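Long-range contacts in benzyl alcohol dehydrogenase (Acinetobacter calcoaceticus, PDB 1F8F), which catalyses the NAD-dependent oxidation of benzyl alcohol to benzaldehyde, as a zinc-containing alcohol dehydrogenase built on a Rossmann fold: residues E33-V38 against I70-G75; L89-C94 against N104-S109; S193-G198 against I217-D222; A206-K211 against K232-T237. One frame throughout, in Å; residues are numbered along the deposited sequence.

Contact 1 (E33-V38 against I70-G75); sequences EVLVKV and IIEAIG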
loop_
_atom_site.group_PDB
_atom_site.type_symbol
_atom_site.label_atom_id
_atom_site.label_comp_id
_atom_site.label_asym_id
_atom_site.label_seq_id
_atom_site.Cartn_x
_atom_site.Cartn_y
_atom_site.Cartn_z
ATOM N N GLU A 33 -25.912 -24.404 5.153
ATOM C CA GLU A 33 -25.390 -25.010 6.363
ATOM C C GLU A 33 -24.685 -26.349 6.130
ATOM O O GLU A 33 -24.873 -26.949 5.083
ATOM C CB GLU A 33 -26.484 -25.266 7.393
ATOM C CG GLU A 33 -27.328 -24.046 7.688
ATOM C CD GLU A 33 -28.487 -24.420 8.598
ATOM O OE1 GLU A 33 -28.940 -25.577 8.464
ATOM O OE2 GLU A 33 -28.922 -23.576 9.406
ATOM N N VAL A 34 -23.791 -26.725 7.045
ATOM C CA VAL A 34 -23.017 -27.960 6.968
ATOM C C VAL A 34 -23.043 -28.807 8.253
ATOM O O VAL A 34 -22.933 -28.198 9.314
ATOM C CB VAL A 34 -21.526 -27.738 6.727
ATOM C CG1 VAL A 34 -20.953 -28.861 5.879
ATOM C CG2 VAL A 34 -21.204 -26.392 6.126
ATOM N N LEU A 35 -23.234 -30.137 8.192
ATOM C CA LEU A 35 -23.279 -31.024 9.349
ATOM C C LEU A 35 -21.924 -31.719 9.495
ATOM O O LEU A 35 -21.546 -32.437 8.553
ATOM C CB LEU A 35 -24.251 -32.217 9.260
ATOM C CG LEU A 35 -24.464 -32.925 10.617
ATOM C CD1 LEU A 35 -25.037 -31.971 11.650
ATOM C CD2 LEU A 35 -25.367 -34.129 10.426
ATOM N N VAL A 36 -21.232 -31.446 10.608
ATOM C CA VAL A 36 -19.855 -31.973 10.679
ATOM C C VAL A 36 -19.640 -33.050 11.740
ATOM O O VAL A 36 -20.041 -32.808 12.885
ATOM C CB VAL A 36 -18.889 -30.803 11.051
ATOM C CG1 VAL A 36 -17.445 -31.256 11.141
ATOM C CG2 VAL A 36 -18.943 -29.704 9.989
ATOM N N LYS A 37 -18.912 -34.105 11.438
ATOM C CA LYS A 37 -18.645 -35.098 12.528
ATOM C C LYS A 37 -17.313 -34.644 13.172
ATOM O O LYS A 37 -16.310 -34.704 12.460
ATOM C CB LYS A 37 -18.585 -36.535 12.036
ATOM C CG LYS A 37 -17.758 -37.482 12.880
ATOM C CD LYS A 37 -17.828 -38.953 12.681
ATOM C CE LYS A 37 -16.650 -39.610 12.001
ATOM N NZ LYS A 37 -16.321 -40.939 12.665
ATOM N N VAL A 38 -17.326 -34.155 14.411
ATOM C CA VAL A 38 -16.094 -33.650 15.014
ATOM C C VAL A 38 -15.054 -34.694 15.460
ATOM O O VAL A 38 -15.343 -35.571 16.286
ATOM C CB VAL A 38 -16.509 -32.758 16.191
ATOM C CG1 VAL A 38 -15.329 -32.159 16.959
ATOM C CG2 VAL A 38 -17.472 -31.647 15.752
ATOM N N ILE A 70 -15.148 -34.137 9.896
ATOM C CA ILE A 70 -15.477 -34.737 8.603
ATOM C C ILE A 70 -16.924 -34.396 8.239
ATOM O O ILE A 70 -17.860 -34.469 9.048
ATOM C CB ILE A 70 -15.409 -36.286 8.665
ATOM C CG1 ILE A 70 -14.059 -36.774 9.216
ATOM C CG2 ILE A 70 -15.614 -36.969 7.319
ATOM C CD1 ILE A 70 -13.993 -38.251 9.508
ATOM N N ILE A 71 -17.099 -33.954 7.004
ATOM C CA ILE A 71 -18.483 -33.645 6.593
ATOM C C ILE A 71 -19.306 -34.925 6.428
ATOM O O ILE A 71 -18.993 -35.782 5.638
ATOM C CB ILE A 71 -18.540 -32.807 5.325
ATOM C CG1 ILE A 71 -17.923 -31.407 5.552
ATOM C CG2 ILE A 71 -20.003 -32.645 4.906
ATOM C CD1 ILE A 71 -17.642 -30.668 4.271
ATOM N N GLU A 72 -20.443 -34.946 7.049
ATOM C CA GLU A 72 -21.491 -35.891 7.225
ATOM C C GLU A 72 -22.794 -35.567 6.487
ATOM O O GLU A 72 -23.688 -36.416 6.366
ATOM C CB GLU A 72 -21.846 -35.831 8.735
ATOM C CG GLU A 72 -23.012 -36.613 9.227
ATOM C CD GLU A 72 -22.856 -38.089 9.526
ATOM O OE1 GLU A 72 -21.760 -38.674 9.684
ATOM O OE2 GLU A 72 -23.938 -38.706 9.627
ATOM N N ALA A 73 -22.979 -34.312 6.128
ATOM C CA ALA A 73 -24.149 -33.828 5.425
ATOM C C ALA A 73 -24.027 -32.327 5.081
ATOM O O ALA A 73 -23.586 -31.540 5.917
ATOM C CB ALA A 73 -25.418 -34.092 6.228
ATOM N N ILE A 74 -24.378 -31.988 3.843
ATOM C CA ILE A 74 -24.344 -30.627 3.340
ATOM C C ILE A 74 -25.755 -30.134 3.062
ATOM O O ILE A 74 -26.586 -30.991 2.817
ATOM C CB ILE A 74 -23.595 -30.505 2.001
ATOM C CG1 ILE A 74 -24.170 -31.503 0.995
ATOM C CG2 ILE A 74 -22.106 -30.684 2.207
ATOM C CD1 ILE A 74 -23.479 -31.440 -0.351
ATOM N N GLY A 75 -26.088 -28.873 3.107
ATOM C CA GLY A 75 -27.436 -28.419 2.752
ATOM C C GLY A 75 -27.518 -28.395 1.215
ATOM O O GLY A 75 -26.574 -28.664 0.464
#

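Contact 2 (L89-C94 against N104-S109); sequences LSYGYC and NPAYCS. With ZN (zinc ion), chain C.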
loop_
_atom_site.group_PDB
_atom_site.type_symbol
_atom_site.label_atom_id
_atom_site.label_comp_id
_atom_site.label_asym_id
_atom_site.label_seq_id
_atom_site.Cartn_x
_atom_site.Cartn_y
_atom_site.Cartn_z
ATOM N N LEU A 89 -13.216 -25.412 11.227
ATOM C CA LEU A 89 -14.333 -24.520 11.430
ATOM C C LEU A 89 -13.782 -23.263 12.125
ATOM O O LEU A 89 -13.265 -23.295 13.230
ATOM C CB LEU A 89 -15.286 -25.105 12.480
ATOM C CG LEU A 89 -15.698 -26.556 12.264
ATOM C CD1 LEU A 89 -16.931 -26.888 13.129
ATOM C CD2 LEU A 89 -16.081 -26.815 10.795
ATOM N N SER A 90 -13.848 -22.171 11.410
ATOM C CA SER A 90 -13.328 -20.877 11.741
ATOM C C SER A 90 -14.440 -20.011 12.323
ATOM O O SER A 90 -15.542 -20.529 12.536
ATOM C CB SER A 90 -12.733 -20.213 10.478
ATOM O OG SER A 90 -11.959 -19.062 10.704
ATOM N N TYR A 91 -14.199 -18.738 12.615
ATOM C CA TYR A 91 -15.219 -17.874 13.162
ATOM C C TYR A 91 -16.359 -17.632 12.151
ATOM O O TYR A 91 -16.404 -18.063 11.025
ATOM C CB TYR A 91 -14.660 -16.550 13.630
ATOM C CG TYR A 91 -13.925 -15.765 12.536
ATOM C CD1 TYR A 91 -14.582 -14.793 11.778
ATOM C CD2 TYR A 91 -12.568 -15.952 12.328
ATOM C CE1 TYR A 91 -13.920 -14.091 10.774
ATOM C CE2 TYR A 91 -11.878 -15.267 11.351
ATOM C CZ TYR A 91 -12.558 -14.310 10.613
ATOM O OH TYR A 91 -11.872 -13.638 9.630
ATOM N N GLY A 92 -17.367 -16.907 12.621
ATOM C CA GLY A 92 -18.611 -16.545 12.021
ATOM C C GLY A 92 -18.770 -15.169 11.406
ATOM O O GLY A 92 -18.660 -14.110 11.999
ATOM N N TYR A 93 -19.002 -15.181 10.065
ATOM C CA TYR A 93 -19.194 -13.969 9.271
ATOM C C TYR A 93 -20.362 -14.040 8.292
ATOM O O TYR A 93 -20.796 -15.095 7.829
ATOM C CB TYR A 93 -17.915 -13.504 8.593
ATOM C CG TYR A 93 -17.331 -14.367 7.503
ATOM C CD1 TYR A 93 -16.721 -15.581 7.834
ATOM C CD2 TYR A 93 -17.355 -14.020 6.160
ATOM C CE1 TYR A 93 -16.161 -16.428 6.902
ATOM C CE2 TYR A 93 -16.796 -14.842 5.193
ATOM C CZ TYR A 93 -16.215 -16.032 5.579
ATOM O OH TYR A 93 -15.669 -16.862 4.608
ATOM N N CYS A 94 -20.931 -12.866 7.988
ATOM C CA CYS A 94 -22.082 -12.757 7.107
ATOM C C CYS A 94 -21.744 -12.832 5.616
ATOM O O CYS A 94 -22.602 -13.468 4.999
ATOM C CB CYS A 94 -22.937 -11.526 7.416
ATOM S SG CYS A 94 -22.442 -10.058 6.477
ATOM N N ASN A 104 -12.418 -8.237 4.283
ATOM C CA ASN A 104 -12.221 -8.053 5.709
ATOM C C ASN A 104 -13.301 -8.719 6.542
ATOM O O ASN A 104 -13.942 -8.023 7.345
ATOM C CB ASN A 104 -12.319 -6.543 6.024
ATOM C CG ASN A 104 -11.354 -5.631 5.313
ATOM O OD1 ASN A 104 -10.146 -5.563 5.609
ATOM N ND2 ASN A 104 -11.799 -4.842 4.310
ATOM N N PRO A 105 -13.494 -10.030 6.453
ATOM C CA PRO A 105 -14.577 -10.698 7.186
ATOM C C PRO A 105 -14.436 -10.593 8.683
ATOM O O PRO A 105 -15.382 -10.558 9.498
ATOM C CB PRO A 105 -14.528 -12.155 6.690
ATOM C CG PRO A 105 -13.095 -12.326 6.241
ATOM C CD PRO A 105 -12.738 -10.976 5.584
ATOM N N ALA A 106 -13.162 -10.503 9.159
ATOM C CA ALA A 106 -12.982 -10.364 10.610
ATOM C C ALA A 106 -13.694 -9.103 11.137
ATOM O O ALA A 106 -13.920 -9.083 12.349
ATOM C CB ALA A 106 -11.520 -10.337 10.976
ATOM N N TYR A 107 -13.975 -8.091 10.338
ATOM C CA TYR A 107 -14.562 -6.810 10.672
ATOM C C TYR A 107 -16.026 -6.708 10.299
ATOM O O TYR A 107 -16.666 -5.658 10.334
ATOM C CB TYR A 107 -13.633 -5.647 10.138
ATOM C CG TYR A 107 -12.259 -5.868 10.794
ATOM C CD1 TYR A 107 -12.061 -5.740 12.163
ATOM C CD2 TYR A 107 -11.201 -6.333 10.040
ATOM C CE1 TYR A 107 -10.871 -6.037 12.769
ATOM C CE2 TYR A 107 -9.963 -6.538 10.636
ATOM C CZ TYR A 107 -9.802 -6.443 12.011
ATOM O OH TYR A 107 -8.523 -6.707 12.478
ATOM N N CYS A 108 -16.614 -7.824 9.898
ATOM C CA CYS A 108 -18.026 -7.982 9.544
ATOM C C CYS A 108 -18.865 -7.178 10.500
ATOM O O CYS A 108 -18.791 -7.239 11.741
ATOM C CB CYS A 108 -18.524 -9.448 9.573
ATOM S SG CYS A 108 -20.241 -9.890 9.340
ATOM N N SER A 109 -19.820 -6.411 9.957
ATOM C CA SER A 109 -20.699 -5.611 10.831
ATOM C C SER A 109 -21.624 -6.503 11.656
ATOM O O SER A 109 -22.311 -6.061 12.578
ATOM C CB SER A 109 -21.387 -4.513 10.022
ATOM O OG SER A 109 -22.283 -5.095 9.078
HETATM ZN ZN ZN C . -20.397 -9.260 7.093
#

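Contact 3 (S193-G198 against I217-D222); sequences SFVTWG and IIIAVD. Unlike the reference sequence in segment 193-198: Phe-194 (reference Leu). With NAD (nicotinamide-adenine-dinucleotide), chain F.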
loop_
_atom_site.group_PDB
_atom_site.type_symbol
_atom_site.label_atom_id
_atom_site.label_comp_id
_atom_site.label_asym_id
_atom_site.label_seq_id
_atom_site.Cartn_x
_atom_site.Cartn_y
_atom_site.Cartn_z
ATOM N N SER A 193 13.248 -6.210 12.784
ATOM C CA SER A 193 13.156 -6.627 14.186
ATOM C C SER A 193 11.693 -6.696 14.616
ATOM O O SER A 193 10.898 -5.782 14.311
ATOM C CB SER A 193 13.933 -5.606 15.034
ATOM O OG SER A 193 13.285 -4.357 15.157
ATOM N N PHE A 194 11.335 -7.792 15.291
ATOM C CA PHE A 194 9.997 -8.088 15.801
ATOM C C PHE A 194 10.010 -8.530 17.265
ATOM O O PHE A 194 10.892 -9.296 17.711
ATOM C CB PHE A 194 9.423 -9.281 14.998
ATOM C CG PHE A 194 8.091 -9.786 15.503
ATOM C CD1 PHE A 194 6.919 -9.043 15.305
ATOM C CD2 PHE A 194 8.026 -11.006 16.203
ATOM C CE1 PHE A 194 5.729 -9.540 15.787
ATOM C CE2 PHE A 194 6.800 -11.444 16.664
ATOM C CZ PHE A 194 5.645 -10.727 16.466
ATOM N N VAL A 195 8.976 -8.226 18.042
ATOM C CA VAL A 195 8.894 -8.708 19.436
ATOM C C VAL A 195 7.457 -9.172 19.700
ATOM O O VAL A 195 6.543 -8.454 19.307
ATOM C CB VAL A 195 9.206 -7.651 20.532
ATOM C CG1 VAL A 195 8.346 -6.382 20.394
ATOM C CG2 VAL A 195 9.010 -8.180 21.969
ATOM N N THR A 196 7.301 -10.291 20.427
ATOM C CA THR A 196 5.963 -10.666 20.851
ATOM C C THR A 196 5.762 -10.454 22.357
ATOM O O THR A 196 6.443 -11.261 23.089
ATOM C CB THR A 196 5.512 -12.093 20.548
ATOM O OG1 THR A 196 4.212 -12.227 21.219
ATOM C CG2 THR A 196 6.400 -13.221 20.998
ATOM N N TRP A 197 4.876 -9.599 22.804
ATOM C CA TRP A 197 4.667 -9.504 24.260
ATOM C C TRP A 197 3.730 -10.615 24.684
ATOM O O TRP A 197 2.512 -10.657 24.426
ATOM C CB TRP A 197 4.109 -8.073 24.496
ATOM C CG TRP A 197 5.064 -6.937 24.257
ATOM C CD1 TRP A 197 5.271 -6.276 23.063
ATOM C CD2 TRP A 197 5.939 -6.326 25.221
ATOM N NE1 TRP A 197 6.242 -5.313 23.253
ATOM C CE2 TRP A 197 6.676 -5.330 24.554
ATOM C CE3 TRP A 197 6.176 -6.515 26.588
ATOM C CZ2 TRP A 197 7.593 -4.487 25.195
ATOM C CZ3 TRP A 197 7.116 -5.747 27.225
ATOM C CH2 TRP A 197 7.785 -4.699 26.535
ATOM N N GLY A 198 4.227 -11.603 25.454
ATOM C CA GLY A 198 3.411 -12.728 25.938
ATOM C C GLY A 198 3.773 -13.943 25.075
ATOM O O GLY A 198 3.815 -13.805 23.835
ATOM N N ILE A 217 15.827 -10.197 13.798
ATOM C CA ILE A 217 15.782 -10.156 15.249
ATOM C C ILE A 217 14.379 -10.523 15.739
ATOM O O ILE A 217 13.350 -9.898 15.417
ATOM C CB ILE A 217 16.237 -8.762 15.731
ATOM C CG1 ILE A 217 17.745 -8.471 15.627
ATOM C CG2 ILE A 217 15.820 -8.567 17.175
ATOM C CD1 ILE A 217 18.098 -7.006 15.883
ATOM N N ILE A 218 14.243 -11.589 16.529
ATOM C CA ILE A 218 12.957 -12.127 16.985
ATOM C C ILE A 218 12.970 -12.359 18.496
ATOM O O ILE A 218 13.619 -13.260 19.049
ATOM C CB ILE A 218 12.641 -13.421 16.214
ATOM C CG1 ILE A 218 12.621 -13.202 14.691
ATOM C CG2 ILE A 218 11.290 -13.977 16.616
ATOM C CD1 ILE A 218 12.415 -14.406 13.789
ATOM N N ILE A 219 12.196 -11.516 19.187
ATOM C CA ILE A 219 12.192 -11.408 20.620
ATOM C C ILE A 219 10.903 -11.895 21.243
ATOM O O ILE A 219 9.841 -11.751 20.621
ATOM C CB ILE A 219 12.473 -9.939 21.037
ATOM C CG1 ILE A 219 13.788 -9.389 20.456
ATOM C CG2 ILE A 219 12.423 -9.801 22.527
ATOM C CD1 ILE A 219 14.073 -7.923 20.742
ATOM N N ALA A 220 11.038 -12.515 22.430
ATOM C CA ALA A 220 9.862 -12.943 23.174
ATOM C C ALA A 220 9.999 -12.524 24.648
ATOM O O ALA A 220 11.059 -12.757 25.215
ATOM C CB ALA A 220 9.657 -14.442 23.049
ATOM N N VAL A 221 8.982 -11.891 25.218
ATOM C CA VAL A 221 8.870 -11.389 26.572
ATOM C C VAL A 221 7.719 -12.082 27.320
ATOM O O VAL A 221 6.653 -12.308 26.751
ATOM C CB VAL A 221 8.561 -9.872 26.572
ATOM C CG1 VAL A 221 8.526 -9.233 27.952
ATOM C CG2 VAL A 221 9.510 -9.072 25.667
ATOM N N ASP A 222 7.964 -12.669 28.509
ATOM C CA ASP A 222 6.916 -13.310 29.306
ATOM C C ASP A 222 7.299 -13.309 30.791
ATOM O O ASP A 222 8.404 -12.887 31.156
ATOM C CB ASP A 222 6.592 -14.769 28.953
ATOM C CG ASP A 222 5.212 -15.255 29.220
ATOM O OD1 ASP A 222 4.829 -15.430 30.411
ATOM O OD2 ASP A 222 4.356 -15.540 28.321
HETATM P PA NAD F . -2.242 -17.859 26.782
HETATM O O1A NAD F . -1.838 -19.162 26.165
HETATM O O2A NAD F . -2.741 -17.882 28.165
HETATM O O5B NAD F . -1.115 -16.766 26.554
HETATM C C5B NAD F . -0.920 -15.446 27.117
HETATM C C4B NAD F . 0.444 -15.335 27.783
HETATM O O4B NAD F . 0.543 -14.032 28.450
HETATM C C3B NAD F . 0.788 -16.384 28.855
HETATM O O3B NAD F . 1.881 -17.205 28.467
HETATM C C2B NAD F . 1.170 -15.600 30.108
HETATM O O2B NAD F . 2.321 -16.090 30.808
HETATM C C1B NAD F . 1.449 -14.205 29.524
HETATM N N9A NAD F . 1.279 -13.104 30.465
HETATM C C8A NAD F . 0.193 -12.790 31.240
HETATM N N7A NAD F . 0.384 -11.703 31.989
HETATM C C5A NAD F . 1.676 -11.312 31.683
HETATM C C6A NAD F . 2.479 -10.248 32.133
HETATM N N6A NAD F . 2.106 -9.323 33.013
HETATM N N1A NAD F . 3.725 -10.139 31.606
HETATM C C2A NAD F . 4.140 -11.072 30.694
HETATM N N3A NAD F . 3.477 -12.081 30.215
HETATM C C4A NAD F . 2.247 -12.160 30.755
HETATM O O3 NAD F . -3.401 -17.256 25.806
HETATM P PN NAD F . -3.431 -17.346 24.214
HETATM O O1N NAD F . -2.084 -17.141 23.650
HETATM O O2N NAD F . -4.052 -18.617 23.815
HETATM O O5D NAD F . -4.421 -16.089 23.918
HETATM C C5D NAD F . -3.882 -14.757 23.958
HETATM C C4D NAD F . -4.886 -13.674 24.120
HETATM O O4D NAD F . -5.466 -13.249 22.845
HETATM C C3D NAD F . -6.048 -13.765 25.115
HETATM O O3D NAD F . -6.380 -12.433 25.553
HETATM C C2D NAD F . -7.170 -14.217 24.169
HETATM O O2D NAD F . -8.476 -14.111 24.716
HETATM C C1D NAD F . -6.883 -13.182 23.071
HETATM N N1N NAD F . -7.470 -13.605 21.804
HETATM C C2N NAD F . -7.739 -12.613 20.917
HETATM C C3N NAD F . -8.244 -12.963 19.679
HETATM C C7N NAD F . -8.574 -11.908 18.566
HETATM O O7N NAD F . -9.051 -12.289 17.498
HETATM N N7N NAD F . -8.282 -10.599 18.896
HETATM C C4N NAD F . -8.444 -14.331 19.329
HETATM C C5N NAD F . -7.605 -15.181 20.083
HETATM C C6N NAD F . -7.098 -14.904 21.336
#

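Contact 4 (A206-K211 against K232-T237); sequences ALLAAK and KQLGAT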
loop_
_atom_site.group_PDB
_atom_site.type_symbol
_atom_site.label_atom_id
_atom_site.label_comp_id
_atom_site.label_asym_id
_atom_site.label_seq_id
_atom_site.Cartn_x
_atom_site.Cartn_y
_atom_site.Cartn_z
ATOM N N ALA A 206 2.823 -16.225 16.270
ATOM C CA ALA A 206 3.340 -14.995 15.634
ATOM C C ALA A 206 4.844 -15.068 15.487
ATOM O O ALA A 206 5.374 -14.523 14.518
ATOM C CB ALA A 206 2.950 -13.744 16.461
ATOM N N LEU A 207 5.491 -15.636 16.547
ATOM C CA LEU A 207 6.949 -15.744 16.474
ATOM C C LEU A 207 7.344 -16.667 15.298
ATOM O O LEU A 207 8.219 -16.291 14.532
ATOM C CB LEU A 207 7.571 -16.239 17.771
ATOM C CG LEU A 207 9.092 -16.470 17.668
ATOM C CD1 LEU A 207 9.710 -15.833 18.899
ATOM C CD2 LEU A 207 9.406 -17.945 17.469
ATOM N N LEU A 208 6.694 -17.815 15.155
ATOM C CA LEU A 208 6.912 -18.732 14.053
ATOM C C LEU A 208 6.627 -18.050 12.693
ATOM O O LEU A 208 7.389 -18.204 11.738
ATOM C CB LEU A 208 6.056 -20.014 14.137
ATOM C CG LEU A 208 6.372 -21.012 15.261
ATOM C CD1 LEU A 208 5.490 -22.246 15.148
ATOM C CD2 LEU A 208 7.834 -21.437 15.240
ATOM N N ALA A 209 5.644 -17.195 12.542
ATOM C CA ALA A 209 5.337 -16.476 11.320
ATOM C C ALA A 209 6.335 -15.382 10.994
ATOM O O ALA A 209 6.565 -15.158 9.812
ATOM C CB ALA A 209 3.926 -15.870 11.353
ATOM N N ALA A 210 6.951 -14.712 11.973
ATOM C CA ALA A 210 7.962 -13.691 11.714
ATOM C C ALA A 210 9.237 -14.396 11.198
ATOM O O ALA A 210 10.019 -13.841 10.424
ATOM C CB ALA A 210 8.350 -12.961 12.992
ATOM N N LYS A 211 9.372 -15.651 11.589
ATOM C CA LYS A 211 10.512 -16.421 11.102
ATOM C C LYS A 211 10.287 -16.592 9.587
ATOM O O LYS A 211 11.220 -16.384 8.811
ATOM C CB LYS A 211 10.933 -17.817 11.682
ATOM C CG LYS A 211 11.005 -17.906 13.190
ATOM C CD LYS A 211 11.215 -19.328 13.681
ATOM C CE LYS A 211 12.642 -19.810 13.490
ATOM N NZ LYS A 211 12.770 -21.266 13.785
ATOM N N LYS A 232 12.691 -19.794 22.507
ATOM C CA LYS A 232 14.076 -19.904 22.109
ATOM C C LYS A 232 14.388 -21.158 21.302
ATOM O O LYS A 232 15.168 -21.125 20.353
ATOM C CB LYS A 232 14.872 -20.063 23.416
ATOM C CG LYS A 232 15.998 -19.095 23.592
ATOM C CD LYS A 232 17.089 -19.305 22.536
ATOM C CE LYS A 232 17.725 -17.900 22.403
ATOM N NZ LYS A 232 18.448 -17.819 21.111
ATOM N N GLN A 233 13.815 -22.293 21.716
ATOM C CA GLN A 233 13.910 -23.556 21.001
ATOM C C GLN A 233 13.122 -23.400 19.691
ATOM O O GLN A 233 13.502 -24.034 18.698
ATOM C CB GLN A 233 13.422 -24.721 21.855
ATOM C CG GLN A 233 14.074 -24.941 23.211
ATOM C CD GLN A 233 13.351 -25.937 24.096
ATOM O OE1 GLN A 233 12.272 -26.399 23.728
ATOM N NE2 GLN A 233 13.890 -26.354 25.238
ATOM N N LEU A 234 12.105 -22.550 19.594
ATOM C CA LEU A 234 11.368 -22.345 18.351
ATOM C C LEU A 234 12.127 -21.373 17.453
ATOM O O LEU A 234 11.772 -21.244 16.278
ATOM C CB LEU A 234 9.884 -21.979 18.548
ATOM C CG LEU A 234 9.017 -22.982 19.311
ATOM C CD1 LEU A 234 7.632 -22.514 19.740
ATOM C CD2 LEU A 234 8.718 -24.228 18.502
ATOM N N GLY A 235 13.177 -20.706 17.931
ATOM C CA GLY A 235 13.980 -19.806 17.132
ATOM C C GLY A 235 13.911 -18.319 17.485
ATOM O O GLY A 235 14.194 -17.407 16.656
ATOM N N ALA A 236 13.591 -18.024 18.762
ATOM C CA ALA A 236 13.639 -16.609 19.179
ATOM C C ALA A 236 15.149 -16.302 19.271
ATOM O O ALA A 236 15.849 -17.221 19.759
ATOM C CB ALA A 236 13.009 -16.338 20.521
ATOM N N THR A 237 15.574 -15.167 18.739
ATOM C CA THR A 237 16.979 -14.819 18.836
ATOM C C THR A 237 17.243 -14.347 20.285
ATOM O O THR A 237 18.374 -14.504 20.708
ATOM C CB THR A 237 17.458 -13.644 17.959
ATOM O OG1 THR A 237 16.644 -12.488 18.269
ATOM C CG2 THR A 237 17.454 -13.947 16.463
#

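Contact 1 (E33-V38 against I70-G75)
Val-34 faces Ile-74 and Lys-37 faces Ile-70 on two antiparallel strands, 33-38 and 70-74, whose axes come within 4.4 Å with 140° between their directions. The ladder runs from Gly-75 N bonded to Glu-33 O, through Leu-35 N to Ala-73 O, to a reciprocal pair at Lys-37 and Ile-70, where Lys-37 N reaches Ile-70 O at 2.6 Å. The register slips by one in the middle. Leu-35 O takes Glu-72 N at 3.1 Å and, weakly, Ala-73 N, so two residues face one: a classic beta bulge.

The slip puts Glu-72 on the side of the sheet where Leu-35 and Ala-73 lie. With Leu-35 CG anti to its backbone N (chi1 -168°), CD2 runs alongside the Glu-72 chain and meets CG at 3.6 Å, while Leu-35 CB rests on Ala-73 CB at 3.8 Å. The Glu-72 carboxylate bends away at chi2, toward Tyr-148 OH in a weak hydrogen bond. Lys-37 likewise lies along Ile-70, its CE 3.9 Å from Ile-70 CD1.

The other face is apolar: Val-34 CG1 sits over Ile-71, 4.0 Å from CG1, and Val-87 of the neighbouring strand 86-89 touches both Ile-71 and Val-36. This is a bulged antiparallel pair in the sheet of the GroES-like domain, where strand 148-152 takes the far edge of 33-38.

Contact 2 (L89-C94 against N104-S109)
Cys-94 and Cys-108 supply two of the four thiolates of the Cys4 zinc site, the structural type of this dehydrogenase family, completed by Cys-97 and Cys-100. Cys-94 SG and Cys-108 SG each lie 2.3 Å from the zinc ion. Cys-108 SG stands anti to its backbone N (chi1 174°), which carries it to the metal and within reach of the Cys-94 amide: Cys-94 N donates to Cys-108 SG at 3.3 Å, nearly straight at 165°. This N-H would be expected to ease the negative charge around the metal.

Pro-105 leans over one face of the Tyr-93 ring, a CH-pi contact with CB 3.8 Å from the ring centroid and displaced toward CD2, which it meets at 3.4 Å. Tyr-91 passes Ala-106 obliquely with the CE1, CZ and OH side of its ring: OH is 3.6 Å from Ala-106 CB, CE1 3.8 Å from its CA. Pro-105 and Ala-106 sit in a short 3-10 turn, 105-107, and Pro-105 O accepts Cys-108 N.

Helix 98-101 bridges the two segments in the chain. Pro-321, at the start of helix 321-333, touches both Tyr-91 and Pro-105, and Asn-104 and Tyr-107 pack on Leu-282 and Gly-308 of the second subunit.

Contact 3 (S193-G198 against I217-D222)
Ile-217 opens the parallel pairing with strand 193-197: its O takes Phe-194 N at 2.9 Å, and its CB lies against Ser-193 CB. Ile-218 turns to the opposite face, where its CG2 meets the Phe-194 ring at the edge; helix 201-213 covers both residues. Ile-219 bonds through both its N and its O, N to Phe-194 O and O to Thr-196 N, while its CG2 touches Val-195 CG2 at 3.8 Å. Ala-220 CB faces Thr-196 CG2 at 4.0 Å. In Val-221, CG1, anti to the backbone N (chi1 -176°), lies 3.8 Å from Trp-197 CZ3, and CG2, over one face of the indole, also meets Val-195 CG2. Its N makes a weak bond to Thr-196 O, and its O accepts Gly-198 N at 2.8 Å.

Asp-222 ends the second strand of the first beta-alpha-beta unit of the Rossmann fold, beside the cofactor. NAD O2B donates to OD1 at 2.6 Å and NAD O3B to OD2 at 3.0 Å, so the carboxylate clasps the adenosine ribose, while Val-224 N and Ala-199 N donate to it. An acidic residue here would be expected to repel a 2'-phosphate, consistent with the use of NAD rather than NADP.

Contact 4 (A206-K211 against K232-T237)
Lys-211 reaches across to the end of helix 225-234 and donates from NZ to Leu-234 O at 2.7 Å. NZ comes in tilted 29° from the carbonyl plane, and the aliphatic part of the chain follows it, with CE 3.9 Å from Gly-235 CA. A bend at chi3 (76°) brings the otherwise extended lysine round to this carbonyl. The rest of the contact is apolar. Leu-208 CD2 meets Leu-234 CB at 3.9 Å, the two side chains running obliquely past each other, and Leu-207 sends CD1 to Ala-236 CB at 3.7 Å and CD2 toward Leu-234 CB at 4.2 Å.

Two consecutive helices of the Rossmann fold, 201-213 and 225-234, meet here on one side of the parallel sheet. Helix 225-234 stops in a Schellman motif, in which Gly-235 takes a positive phi of 113°; the lysine therefore places its charge at a helix C-terminus, where it should interact favourably with the helix dipole. Lys-232 secures the following turn from its own side, with NZ bonded to Ala-236 O at 3.0 Å.

Farther out, Leu-208 packs on Phe-337 and Pro-338, and Leu-234 on Gln-341 and Leu-342. Behind helix 201-213, Ala-209 rests against Ala-179 and Ile-183 of helix 174-186.

Contacts 3 and 4 form one block, their centres 9 Å apart: Thr-237 OG1 lies 3.1 Å from Ile-218 N, a probable hydrogen bond. Contact 3 reaches NAD directly, whereas the Leu-207 side chain of contact 4 stays about 11 Å from it. Contacts 1 and 2 touch through Val-36 CG2 and Leu-89 CD2, at 4.1 Å. Contact 2 lies across the chain's centre from contacts 3 and 4, nearest atoms about 15 and 14 Å away; the side chain of Ala-106 is about 7 Å from NAD and that of Tyr-91 about 8 Å from the second zinc ion, held by Cys-44, His-65 and Cys-173. Contact 1 lies farthest out, its centre 40 Å from that of contact 3.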